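Local coordinates for rRNA N-glycosidase (Bougainvillea spectabilis, PDB 3CTK), which belongs to the plant ribosome-inactivating proteins, single-chain here, a family built from a mixed beta sheet packed against a largely helical body, at residues 70-74 / 85-91; 74-78 / 142-146; 125-131 / 183-187; 188-193 / 221-226. One frame throughout, in Å; residues are numbered along the deposited sequence. Where two conformers were deposited one is given.

Interaction 1 is the most buried of the four, a piece of hairpin inside the mixed sheet, joined by three backbone hydrogen bonds and by apolar side chains. Interaction 2 continues along the same strand, 70-78, and shares Y74 with interaction 1, but reaches a partly buried turn where a weak hydrogen bond and ring contacts replace sheet pairing. Interactions 3 and 4 lie in the helical body and at its junction with the small 214-222/228-233 hairpin, and are partly buried. They touch through P187 and L192. Interaction 3 joins two loops by one antiparallel bridge, two waters and the packing of L130, F185 and P187, whereas interaction 4 relies mainly on packing against a capped helix start.

Interaction 1: 70-74 / 85-91; sequences YVVGY and VFLDKVP
Segment 70-74 and the strand part of 85-91 run antiparallel, with 139° between their N-to-C directions and a closest axis approach of 4.8 Å. Backbone hydrogen bonds fix the register. Y74 and V85 make a hydrogen-bonded pair, CA to CA 5.4 Å, in which Y74 N donates to V85 O and V85 N to Y74 O, both at 2.9 Å. L87 N donates to V72 O at 3.1 Å. Between these bonds G73 and F86 form a non-hydrogen-bonded pair, CA to CA 4.2 Å. Here V72 leaves the extended region (phi/psi -111/-15) and G73 is almost fully stretched (166/-173); a CB on G73 would clash with V85 O, so glycine suits the place. They belong to the two arms of hairpin 70-78/81-88 within the six-stranded mixed sheet of the ribosome-inactivating protein fold. Apolar contacts follow. With chi1 p, the Y74 ring receives V85 CB over its face, 3.8 Å from the centroid and 21° off the normal, while F155 and F156 of helix 149-168 also meet this ring. K89 turns the chain with positive phi (66/27), bringing V90 CG1 to 3.8 Å from V72 CB. P91, N-cap of helix 92-97, places CD 4.2 Å from V72 CG1.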
# COMPACT_ATOMS: atom_id res chain seq x y z
N TYR A 70 -3.84 4.52 -2.41
CA TYR A 70 -2.56 5.02 -2.92
C TYR A 70 -1.83 5.82 -1.84
O TYR A 70 -2.43 6.66 -1.18
CB TYR A 70 -2.76 5.99 -4.10
CG TYR A 70 -3.15 5.40 -5.43
CD1 TYR A 70 -3.16 6.20 -6.58
CD2 TYR A 70 -3.52 4.06 -5.56
CE1 TYR A 70 -3.53 5.68 -7.81
CE2 TYR A 70 -3.90 3.53 -6.80
CZ TYR A 70 -3.90 4.36 -7.92
OH TYR A 70 -4.27 3.86 -9.14
N VAL A 71 -0.54 5.56 -1.68
CA VAL A 71 0.25 6.33 -0.72
C VAL A 71 0.53 7.63 -1.49
O VAL A 71 0.91 7.58 -2.66
CB VAL A 71 1.58 5.62 -0.38
CG1 VAL A 71 2.54 6.60 0.29
CG2 VAL A 71 1.31 4.45 0.55
N VAL A 72 0.30 8.78 -0.86
CA VAL A 72 0.53 10.06 -1.53
C VAL A 72 1.72 10.84 -0.97
O VAL A 72 2.21 11.77 -1.61
CB VAL A 72 -0.74 10.95 -1.48
CG1 VAL A 72 -1.88 10.30 -2.24
CG2 VAL A 72 -1.14 11.21 -0.03
N GLY A 73 2.19 10.44 0.20
CA GLY A 73 3.32 11.13 0.81
C GLY A 73 3.47 10.75 2.26
O GLY A 73 2.79 9.86 2.75
N TYR A 74 4.39 11.42 2.96
CA TYR A 74 4.61 11.14 4.37
C TYR A 74 5.18 12.35 5.08
O TYR A 74 5.58 13.32 4.44
CB TYR A 74 5.58 9.96 4.54
CG TYR A 74 6.96 10.22 3.98
CD1 TYR A 74 7.25 9.93 2.64
CD2 TYR A 74 7.97 10.77 4.77
CE1 TYR A 74 8.51 10.19 2.11
CE2 TYR A 74 9.24 11.04 4.24
CZ TYR A 74 9.50 10.75 2.91
OH TYR A 74 10.74 11.02 2.38
N VAL A 85 6.62 15.37 2.73
CA VAL A 85 7.20 14.93 1.47
C VAL A 85 6.09 14.32 0.63
O VAL A 85 5.44 13.36 1.05
CB VAL A 85 8.31 13.89 1.71
CG1 VAL A 85 8.93 13.44 0.39
CG2 VAL A 85 9.37 14.48 2.63
N PHE A 86 5.87 14.88 -0.55
CA PHE A 86 4.81 14.38 -1.43
C PHE A 86 5.33 13.84 -2.75
O PHE A 86 6.30 14.34 -3.31
CB PHE A 86 3.81 15.49 -1.76
CG PHE A 86 3.05 16.01 -0.58
CD1 PHE A 86 3.40 17.22 0.01
CD2 PHE A 86 1.95 15.30 -0.08
CE1 PHE A 86 2.66 17.72 1.09
CE2 PHE A 86 1.21 15.80 1.00
CZ PHE A 86 1.57 17.01 1.58
N LEU A 87 4.66 12.80 -3.25
CA LEU A 87 5.01 12.23 -4.54
C LEU A 87 4.44 13.22 -5.55
O LEU A 87 3.55 14.01 -5.22
CB LEU A 87 4.34 10.87 -4.71
CG LEU A 87 4.97 9.72 -3.93
CD1 LEU A 87 3.97 8.57 -3.78
CD2 LEU A 87 6.23 9.26 -4.67
N ASP A 88 4.95 13.20 -6.78
CA ASP A 88 4.45 14.11 -7.80
C ASP A 88 3.12 13.56 -8.31
O ASP A 88 2.83 12.37 -8.18
CB ASP A 88 5.47 14.22 -8.95
CG ASP A 88 5.10 15.29 -9.97
OD1 ASP A 88 4.50 16.32 -9.58
OD2 ASP A 88 5.42 15.11 -11.16
N LYS A 89 2.29 14.44 -8.86
CA LYS A 89 1.01 14.05 -9.43
C LYS A 89 -0.05 13.51 -8.46
O LYS A 89 -0.90 12.72 -8.86
CB LYS A 89 1.23 13.02 -10.54
CG LYS A 89 2.32 13.38 -11.53
CD LYS A 89 2.06 14.71 -12.22
CE LYS A 89 3.15 15.01 -13.25
NZ LYS A 89 2.96 16.34 -13.89
N VAL A 90 0.01 13.91 -7.20
CA VAL A 90 -0.99 13.45 -6.24
C VAL A 90 -2.17 14.43 -6.28
O VAL A 90 -2.04 15.54 -6.81
CB VAL A 90 -0.42 13.37 -4.80
CG1 VAL A 90 0.66 12.30 -4.73
CG2 VAL A 90 0.12 14.72 -4.37
N PRO A 91 -3.33 14.03 -5.75
CA PRO A 91 -4.50 14.93 -5.76
C PRO A 91 -4.19 16.28 -5.12
O PRO A 91 -3.43 16.35 -4.15
CB PRO A 91 -5.54 14.15 -4.96
CG PRO A 91 -5.18 12.72 -5.25
CD PRO A 91 -3.67 12.73 -5.14

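Interaction 2: 74-78 / 142-146; sequences YQDKW and IHGKT
W78, H143 and G144 bury the most surface here, where the end of strand 70-78 meets a turn following helix 132-142. G144 occupies the third position of a type II beta turn from I142 to K145, closed by K145 N donating to I142 O at 3.2 Å. H143 has phi/psi -61/121 and G144 69/16, a positive phi that glycine adopts without strain. G144 comes close to the strand, its CA 4.5 Å from W78 CA and making a CA-H...O contact of 2.9 Å with K77 O. G144 N gives a weak hydrogen bond, 3.5 Å, to D76 OD2, an oxygen also salt-bridged to R83 on the paired strand 81-88. H143, chi1 t, lays its flat imidazole face against the strand backbone at K77 N; NE2 is 3.7 Å from K77 CG and ND1 3.8 Å from D76 CB. W78, also chi1 t, spreads its indole along the turn: CE3 lies 3.4 Å from G144 O, CZ3 3.6 Å from T146 N and CH2 3.9 Å from T146 CG2. Deeper in, Y74 OH is 3.7 Å from I142 CD1. The result is a type II turn between two helices, packed on the strand end of a beta hairpin.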
# COMPACT_ATOMS: atom_id res chain seq x y z
N TYR A 74 4.39 11.42 2.96
CA TYR A 74 4.61 11.14 4.37
C TYR A 74 5.18 12.35 5.08
O TYR A 74 5.58 13.32 4.44
CB TYR A 74 5.58 9.96 4.54
CG TYR A 74 6.96 10.22 3.98
CD1 TYR A 74 7.25 9.93 2.64
CD2 TYR A 74 7.97 10.77 4.77
CE1 TYR A 74 8.51 10.19 2.11
CE2 TYR A 74 9.24 11.04 4.24
CZ TYR A 74 9.50 10.75 2.91
OH TYR A 74 10.74 11.02 2.38
N GLN A 75 5.19 12.29 6.40
CA GLN A 75 5.75 13.37 7.19
C GLN A 75 6.83 12.77 8.08
O GLN A 75 6.60 11.78 8.77
CB GLN A 75 4.67 14.01 8.06
CG GLN A 75 5.18 15.16 8.93
CD GLN A 75 4.12 15.67 9.89
OE1 GLN A 75 3.24 16.43 9.51
NE2 GLN A 75 4.20 15.23 11.14
N ASP A 76 8.02 13.36 8.03
CA ASP A 76 9.12 12.89 8.87
C ASP A 76 9.66 14.12 9.59
O ASP A 76 8.90 15.05 9.87
CB ASP A 76 10.20 12.19 8.02
CG ASP A 76 11.03 13.15 7.18
OD1 ASP A 76 10.51 14.19 6.73
OD2 ASP A 76 12.21 12.83 6.95
N LYS A 77 10.95 14.13 9.90
CA LYS A 77 11.53 15.28 10.59
C LYS A 77 12.79 15.79 9.91
O LYS A 77 13.50 15.04 9.25
CB LYS A 77 11.85 14.92 12.04
CG LYS A 77 10.74 14.21 12.78
CD LYS A 77 10.39 14.90 14.09
CE LYS A 77 9.05 15.61 13.99
NZ LYS A 77 8.68 16.28 15.27
N TRP A 78 13.04 17.08 10.07
CA TRP A 78 14.25 17.70 9.55
C TRP A 78 14.58 18.90 10.42
O TRP A 78 13.77 19.80 10.59
CB TRP A 78 14.09 18.17 8.10
CG TRP A 78 15.24 19.06 7.69
CD1 TRP A 78 15.25 20.43 7.68
CD2 TRP A 78 16.58 18.65 7.36
NE1 TRP A 78 16.51 20.90 7.37
CE2 TRP A 78 17.34 19.83 7.17
CE3 TRP A 78 17.20 17.40 7.22
CZ2 TRP A 78 18.70 19.79 6.85
CZ3 TRP A 78 18.56 17.37 6.89
CH2 TRP A 78 19.29 18.56 6.71
N ILE A 142 16.43 7.80 5.32
CA ILE A 142 15.86 9.07 4.88
C ILE A 142 15.39 9.99 6.00
O ILE A 142 15.32 11.20 5.82
CB ILE A 142 14.65 8.83 3.95
CG1 ILE A 142 13.51 8.18 4.75
CG2 ILE A 142 15.06 7.96 2.77
CD1 ILE A 142 12.23 7.99 3.95
N HIS A 143 15.05 9.42 7.15
CA HIS A 143 14.55 10.21 8.26
C HIS A 143 15.56 11.25 8.77
O HIS A 143 16.66 10.90 9.17
CB HIS A 143 14.14 9.29 9.41
CG HIS A 143 13.39 9.98 10.50
ND1 HIS A 143 12.01 9.97 10.57
CD2 HIS A 143 13.81 10.73 11.54
CE1 HIS A 143 11.62 10.67 11.62
NE2 HIS A 143 12.69 11.14 12.22
N GLY A 144 15.16 12.52 8.74
CA GLY A 144 16.03 13.58 9.21
C GLY A 144 17.26 13.85 8.37
O GLY A 144 18.19 14.52 8.81
N LYS A 145 17.26 13.33 7.14
CA LYS A 145 18.39 13.52 6.24
C LYS A 145 18.02 14.36 5.03
O LYS A 145 16.84 14.56 4.74
CB LYS A 145 18.92 12.15 5.80
CG LYS A 145 19.64 11.42 6.91
CD LYS A 145 20.03 10.01 6.53
CE LYS A 145 21.03 9.46 7.53
NZ LYS A 145 20.63 9.77 8.93
N THR A 146 19.03 14.87 4.32
CA THR A 146 18.76 15.67 3.13
C THR A 146 18.00 14.81 2.13
O THR A 146 18.21 13.60 2.06
CB THR A 146 20.06 16.18 2.49
OG1 THR A 146 20.91 15.08 2.17
CG2 THR A 146 20.78 17.12 3.44

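Interaction 3: 125-131 / 183-187; sequences RKDLELG and GSFKP
L130 N donates to F185 O at 2.7 Å and F185 N to L130 O at 3.0 Å, a single antiparallel bridge of the hydrogen-bonded kind, CA to CA 5.4 Å, between two interhelical loops of the helical body. Flanking it, E129 CA makes a CA-H...O contact with F185 O at 3.4 Å, and S184 CA one with L130 O at 3.3 Å. One water donates to K126 O (2.9 Å) and P187 O (3.0 Å); another donates to D127 OD1 (2.7 Å) and accepts from K186 NZ (3.1 Å). R125 and E129 send their charges outside, to E195 and K134. G131, N-cap of helix 132-142, has phi/psi 143/162, where a CB would jam against the carbonyl of L130 and clash with G183 O, so glycine fits. In the packing, F185 has chi1 p and L130 CB lies over the face of its ring, 3.9 Å from F185 CE1. P187 points toward the other loop: its CD lies 3.9 Å from L130 CD1, and its CG 3.3 Å from R125 O.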
# COMPACT_ATOMS: atom_id res chain seq x y z
N ARG A 125 11.17 -4.16 -8.33
CA ARG A 125 10.45 -4.82 -7.24
C ARG A 125 10.91 -6.25 -6.95
O ARG A 125 11.04 -6.64 -5.80
CB ARG A 125 8.95 -4.85 -7.53
CG ARG A 125 8.22 -3.53 -7.32
CD ARG A 125 6.75 -3.68 -7.70
NE ARG A 125 6.55 -3.70 -9.14
CZ ARG A 125 5.43 -4.10 -9.75
NH1 ARG A 125 4.39 -4.51 -9.04
NH2 ARG A 125 5.35 -4.05 -11.07
N LYS A 126 11.17 -7.02 -8.00
CA LYS A 126 11.59 -8.40 -7.83
C LYS A 126 12.93 -8.56 -7.12
O LYS A 126 13.22 -9.62 -6.56
CB LYS A 126 11.64 -9.12 -9.18
CG LYS A 126 12.78 -8.68 -10.08
CD LYS A 126 12.79 -9.47 -11.38
CE LYS A 126 13.97 -9.08 -12.24
NZ LYS A 126 13.94 -7.65 -12.63
N ASP A 127 13.75 -7.50 -7.14
CA ASP A 127 15.07 -7.54 -6.51
C ASP A 127 15.18 -6.79 -5.19
O ASP A 127 16.23 -6.83 -4.54
CB ASP A 127 16.13 -6.99 -7.47
CG ASP A 127 16.17 -7.73 -8.78
OD1 ASP A 127 16.17 -8.98 -8.75
OD2 ASP A 127 16.22 -7.07 -9.85
N LEU A 128 14.11 -6.12 -4.78
CA LEU A 128 14.13 -5.36 -3.53
C LEU A 128 13.54 -6.15 -2.37
O LEU A 128 12.36 -6.51 -2.39
CB LEU A 128 13.38 -4.04 -3.70
CG LEU A 128 13.44 -3.07 -2.52
CD1 LEU A 128 14.88 -2.65 -2.28
CD2 LEU A 128 12.58 -1.85 -2.82
N GLU A 129 14.35 -6.40 -1.34
CA GLU A 129 13.90 -7.16 -0.18
C GLU A 129 12.88 -6.41 0.66
O GLU A 129 13.02 -5.22 0.92
CB GLU A 129 15.09 -7.53 0.69
CG GLU A 129 16.23 -8.18 -0.07
CD GLU A 129 17.40 -8.51 0.83
OE1 GLU A 129 17.38 -9.59 1.47
OE2 GLU A 129 18.34 -7.69 0.91
N LEU A 130 11.85 -7.14 1.09
CA LEU A 130 10.79 -6.58 1.91
C LEU A 130 10.90 -7.21 3.30
O LEU A 130 11.52 -8.26 3.47
CB LEU A 130 9.42 -6.91 1.31
CG LEU A 130 9.19 -6.44 -0.13
CD1 LEU A 130 7.85 -6.96 -0.63
CD2 LEU A 130 9.23 -4.92 -0.18
N GLY A 131 10.28 -6.58 4.29
CA GLY A 131 10.33 -7.09 5.64
C GLY A 131 10.42 -5.97 6.65
O GLY A 131 10.77 -4.84 6.30
N GLY A 183 12.05 -12.09 9.17
CA GLY A 183 13.02 -12.33 8.12
C GLY A 183 12.84 -11.34 6.99
O GLY A 183 12.10 -10.36 7.14
N SER A 184 13.51 -11.58 5.87
CA SER A 184 13.41 -10.71 4.71
C SER A 184 13.11 -11.57 3.49
O SER A 184 13.49 -12.74 3.44
CB SER A 184 14.73 -9.96 4.48
OG SER A 184 15.08 -9.18 5.62
N PHE A 185 12.44 -11.00 2.50
CA PHE A 185 12.12 -11.75 1.29
C PHE A 185 11.87 -10.84 0.10
O PHE A 185 11.58 -9.65 0.25
CB PHE A 185 10.87 -12.62 1.52
CG PHE A 185 9.57 -11.85 1.56
CD1 PHE A 185 9.25 -11.06 2.66
CD2 PHE A 185 8.68 -11.90 0.49
CE1 PHE A 185 8.05 -10.33 2.69
CE2 PHE A 185 7.48 -11.18 0.51
CZ PHE A 185 7.17 -10.40 1.61
N LYS A 186 11.99 -11.41 -1.09
CA LYS A 186 11.73 -10.68 -2.32
C LYS A 186 10.38 -11.22 -2.79
O LYS A 186 10.15 -12.43 -2.77
CB LYS A 186 12.83 -10.95 -3.35
CG LYS A 186 14.16 -10.33 -2.96
CD LYS A 186 15.30 -10.83 -3.82
CE LYS A 186 16.63 -10.35 -3.26
NZ LYS A 186 17.79 -10.96 -3.97
N PRO A 187 9.47 -10.33 -3.20
CA PRO A 187 8.13 -10.71 -3.66
C PRO A 187 8.13 -11.67 -4.84
O PRO A 187 8.79 -11.42 -5.85
CB PRO A 187 7.49 -9.36 -3.98
CG PRO A 187 8.66 -8.53 -4.42
CD PRO A 187 9.71 -8.89 -3.40
O HOH W 1 11.63 -12.08 -6.59
O HOH W 2 17.53 -10.61 -7.06

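Interaction 4: 188-193 / 221-226; sequences NFKVLN and LISPSN
F189 lays one ring face over N226, whose CB sits 3.5 Å from the ring centroid and 14° off its normal, a CH-pi contact; P224 O approaches the ring edge, 3.3 Å from F189 CD1. The contact seats an N-capped helix, 189-196, on the tip of the small antiparallel hairpin 214-222/228-233. N188 is the cap: its OD1 accepts from V191 N at 2.9 Å and, more weakly, from K190 N at 2.9 Å, satisfying amides that the first turn leaves without helical carbonyl partners. Asparagine suits this role because chi1 p brings its short amide side chain back over the helix start. Across the contact, S223 to N226 form a type I beta turn closed by N226 N donating to S223 O at 2.9 Å. N226, the last residue of the turn, has positive phi (75/23), which asparagine tolerates better than most residues. F189 has chi1 m, and its CB is 4.1 Å from I222 CG2 and 3.7 Å from S223 O. N193 points toward L221 and I222 at the strand end and buries much surface there. K190 and P224 are the nearest backbone pair, CA to CA 4.6 Å. The extended lysine carries its ammonium to D240 in a salt bridge, with W229 and Y171 as cation-pi partners, while its aliphatic part lies along the proline ring, K190 CD 3.8 Å from P224 CG.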
# COMPACT_ATOMS: atom_id res chain seq x y z
N ASN A 188 7.37 -12.77 -4.72
CA ASN A 188 7.31 -13.75 -5.79
C ASN A 188 6.44 -13.31 -6.95
O ASN A 188 5.83 -12.24 -6.92
CB ASN A 188 6.86 -15.13 -5.25
CG ASN A 188 5.43 -15.15 -4.73
OD1 ASN A 188 4.53 -14.53 -5.30
ND2 ASN A 188 5.21 -15.89 -3.64
N PHE A 189 6.38 -14.14 -7.99
CA PHE A 189 5.61 -13.83 -9.19
C PHE A 189 4.14 -13.51 -8.94
O PHE A 189 3.58 -12.65 -9.61
CB PHE A 189 5.71 -14.98 -10.19
CG PHE A 189 7.12 -15.35 -10.56
CD1 PHE A 189 7.74 -16.45 -9.98
CD2 PHE A 189 7.83 -14.58 -11.47
CE1 PHE A 189 9.05 -16.78 -10.31
CE2 PHE A 189 9.14 -14.90 -11.81
CZ PHE A 189 9.75 -16.00 -11.23
N LYS A 190 3.52 -14.20 -7.98
CA LYS A 190 2.11 -13.95 -7.68
C LYS A 190 1.91 -12.62 -6.98
O LYS A 190 0.97 -11.88 -7.29
CB LYS A 190 1.53 -15.09 -6.82
CG LYS A 190 0.06 -14.86 -6.45
CD LYS A 190 -0.61 -16.12 -5.90
CE LYS A 190 -2.05 -15.82 -5.49
NZ LYS A 190 -2.82 -17.04 -5.10
N VAL A 191 2.77 -12.31 -6.02
CA VAL A 191 2.67 -11.04 -5.30
C VAL A 191 2.70 -9.90 -6.32
O VAL A 191 1.82 -9.04 -6.32
CB VAL A 191 3.84 -10.87 -4.31
CG1 VAL A 191 3.81 -9.46 -3.72
CG2 VAL A 191 3.74 -11.91 -3.20
N LEU A 192 3.69 -9.93 -7.20
CA LEU A 192 3.83 -8.90 -8.23
C LEU A 192 2.64 -8.86 -9.19
O LEU A 192 2.19 -7.78 -9.57
CB LEU A 192 5.13 -9.13 -9.01
CG LEU A 192 6.39 -8.45 -8.46
CD1 LEU A 192 6.38 -8.45 -6.95
CD2 LEU A 192 7.63 -9.15 -9.01
N ASN A 193 2.12 -10.02 -9.56
CA ASN A 193 0.98 -10.08 -10.48
C ASN A 193 -0.27 -9.45 -9.87
O ASN A 193 -0.98 -8.70 -10.53
CB ASN A 193 0.70 -11.53 -10.87
CG ASN A 193 -0.38 -11.64 -11.93
OD1 ASN A 193 -0.20 -11.17 -13.06
ND2 ASN A 193 -1.49 -12.27 -11.58
N LEU A 221 -4.29 -14.54 -14.59
CA LEU A 221 -3.33 -14.25 -13.54
C LEU A 221 -2.11 -15.16 -13.55
O LEU A 221 -1.94 -15.98 -14.46
CB LEU A 221 -4.04 -14.29 -12.18
CG LEU A 221 -5.26 -13.36 -12.12
CD1 LEU A 221 -5.95 -13.46 -10.77
CD2 LEU A 221 -4.82 -11.93 -12.39
N ILE A 222 -1.25 -15.02 -12.53
CA ILE A 222 -0.02 -15.80 -12.42
C ILE A 222 0.15 -16.43 -11.04
O ILE A 222 -0.11 -15.79 -10.02
CB ILE A 222 1.20 -14.90 -12.73
CG1 ILE A 222 1.05 -14.30 -14.13
CG2 ILE A 222 2.49 -15.70 -12.61
CD1 ILE A 222 2.06 -13.22 -14.46
N SER A 223 0.61 -17.68 -11.02
CA SER A 223 0.82 -18.41 -9.77
C SER A 223 2.16 -18.07 -9.13
O SER A 223 3.01 -17.41 -9.74
CB SER A 223 0.78 -19.92 -10.03
OG SER A 223 1.99 -20.35 -10.63
N PRO A 224 2.39 -18.52 -7.89
CA PRO A 224 3.64 -18.25 -7.18
C PRO A 224 4.89 -18.74 -7.92
O PRO A 224 5.99 -18.20 -7.73
CB PRO A 224 3.45 -18.97 -5.85
CG PRO A 224 1.97 -18.85 -5.62
CD PRO A 224 1.42 -19.18 -6.99
N SER A 225 4.72 -19.76 -8.76
CA SER A 225 5.83 -20.32 -9.52
C SER A 225 5.92 -19.78 -10.95
O SER A 225 6.65 -20.33 -11.78
CB SER A 225 5.71 -21.85 -9.56
OG SER A 225 4.47 -22.25 -10.13
N ASN A 226 5.18 -18.72 -11.22
CA ASN A 226 5.16 -18.06 -12.53
C ASN A 226 4.41 -18.82 -13.61
O ASN A 226 4.65 -18.62 -14.80
CB ASN A 226 6.60 -17.80 -13.00
CG ASN A 226 6.68 -16.65 -14.00
OD1 ASN A 226 7.68 -16.48 -14.69
ND2 ASN A 226 5.62 -15.85 -14.07